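Local coordinates for protein glycosyl hydrolase (Streptomyces cattleya, PDB 7LR8) that probably hydrolyses the beta-1,4 bond between mannose and N-acetylglucosamine during breakdown of N-glycan cores, as a family GH5 glycosidase, at residues B[41-46]-B[85-90]. The protein carries 1 engineered substitution. Sequence-based numbering, arbitrary orientation.
Sequences DLDSVA and GERGLD
Arg87 leans against helix 35-46 and grips Asp43 there: NE donates to Asp43 OD1 at 2.7 Å, the N-H...O angle 155°, in a salt bridge. The carboxylate oxygen lies near the guanidinium plane, whereas NE meets OD1 from above the carboxylate plane. A water closes a second link, donating to Asp43 OD2 and accepting from Arg87 NH2 at 3.1 Å. On the far side of the guanidinium, NH1 bonds Glu86 OE1 at 3.0 Å and also the carbonyl of Ala83, which fixes the rotation of the group. This polar network forms the solvent side, with Asp43 and Glu86 exposed. Beneath it the packing is apolar and buried. Arg87, bent at chi2 (149°), lays CD on Leu42 CB at 3.6 Å, and Leu89 CD1 touches both Leu42 CD2 and Val45 CG1, 4.2 Å from each; Ala84 of helix 71-86 touches both leucines. Ala46 CB, partly exposed, lies 3.8 Å from Arg87 O, with Arg87 CB a little farther. An alanine in place of Arg87 would probably leave Asp43 and Glu86 without their shared cation and uncover the side of Leu42. Gly88, at positive phi (74°), is the C' residue of a Schellman motif that ends helix 71-86 and turns the chain through Leu89 into strand 90-94. Two neighbouring outer helices joined beside such a helix-to-strand turn fit the (beta/alpha)8 barrel of GH5 enzymes, here away from the glycan pocket.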
# COMPACT_ATOMS: atom_id res chain seq x y z
N ASP B 41 13.29 -16.16 17.60
CA ASP B 41 13.65 -16.41 16.21
C ASP B 41 15.16 -16.42 16.02
O ASP B 41 15.73 -17.36 15.45
CB ASP B 41 13.03 -15.34 15.30
CG ASP B 41 11.55 -15.56 15.01
OD1 ASP B 41 10.99 -16.61 15.40
OD2 ASP B 41 10.96 -14.67 14.36
N LEU B 42 15.83 -15.36 16.49
CA LEU B 42 17.27 -15.25 16.31
C LEU B 42 18.01 -16.30 17.14
O LEU B 42 19.07 -16.78 16.71
CB LEU B 42 17.73 -13.83 16.66
CG LEU B 42 17.10 -12.75 15.76
CD1 LEU B 42 17.55 -11.34 16.15
CD2 LEU B 42 17.38 -13.01 14.29
N ASP B 43 17.47 -16.70 18.29
CA ASP B 43 18.05 -17.82 19.02
C ASP B 43 18.14 -19.06 18.14
O ASP B 43 19.16 -19.76 18.13
CB ASP B 43 17.21 -18.15 20.26
CG ASP B 43 17.46 -17.21 21.40
OD1 ASP B 43 18.45 -16.44 21.36
OD2 ASP B 43 16.66 -17.26 22.35
N SER B 44 17.07 -19.35 17.40
CA SER B 44 17.06 -20.57 16.60
C SER B 44 18.00 -20.45 15.41
O SER B 44 18.48 -21.47 14.90
CB SER B 44 15.63 -20.91 16.15
OG SER B 44 15.11 -19.96 15.24
N VAL B 45 18.27 -19.23 14.96
CA VAL B 45 19.20 -19.00 13.86
C VAL B 45 20.64 -19.15 14.35
O VAL B 45 21.46 -19.82 13.70
CB VAL B 45 18.96 -17.60 13.26
CG1 VAL B 45 20.11 -17.19 12.34
CG2 VAL B 45 17.61 -17.56 12.54
N ALA B 46 20.95 -18.56 15.50
CA ALA B 46 22.30 -18.68 16.07
C ALA B 46 22.66 -20.12 16.40
O ALA B 46 23.83 -20.51 16.31
CB ALA B 46 22.41 -17.80 17.31
N GLY B 85 22.95 -8.62 17.31
CA GLY B 85 24.35 -8.52 17.74
C GLY B 85 24.66 -9.32 18.99
O GLY B 85 25.74 -9.92 19.10
N GLU B 86 23.73 -9.33 19.95
CA GLU B 86 23.92 -10.12 21.16
C GLU B 86 24.16 -11.58 20.84
O GLU B 86 24.89 -12.27 21.57
CB GLU B 86 22.70 -10.02 22.07
CG GLU B 86 22.48 -8.69 22.67
CD GLU B 86 21.23 -8.66 23.50
OE1 GLU B 86 20.30 -9.45 23.23
OE2 GLU B 86 21.18 -7.83 24.42
N ARG B 87 23.53 -12.08 19.79
CA ARG B 87 23.60 -13.47 19.38
C ARG B 87 24.69 -13.71 18.35
O ARG B 87 24.73 -14.78 17.74
CB ARG B 87 22.24 -13.93 18.86
CG ARG B 87 21.22 -14.04 19.99
CD ARG B 87 19.76 -13.74 19.60
NE ARG B 87 18.95 -13.86 20.81
CZ ARG B 87 18.77 -12.87 21.69
NH1 ARG B 87 19.30 -11.68 21.46
NH2 ARG B 87 18.06 -13.08 22.78
N GLY B 88 25.58 -12.74 18.16
CA GLY B 88 26.68 -12.90 17.23
C GLY B 88 26.26 -12.83 15.78
O GLY B 88 26.93 -13.41 14.92
N LEU B 89 25.17 -12.13 15.48
CA LEU B 89 24.67 -11.98 14.12
C LEU B 89 24.84 -10.52 13.71
O LEU B 89 24.23 -9.62 14.31
CB LEU B 89 23.20 -12.40 14.03
CG LEU B 89 22.92 -13.82 14.52
CD1 LEU B 89 21.42 -14.02 14.68
CD2 LEU B 89 23.51 -14.83 13.55
N ASP B 90 25.71 -10.28 12.74
CA ASP B 90 25.78 -8.97 12.10
C ASP B 90 24.55 -8.77 11.20
O ASP B 90 23.88 -9.73 10.82
CB ASP B 90 27.06 -8.86 11.28
CG ASP B 90 28.30 -9.00 12.14
OD1 ASP B 90 28.30 -8.47 13.26
OD2 ASP B 90 29.28 -9.65 11.70
O HOH W 1 16.12 -15.26 23.72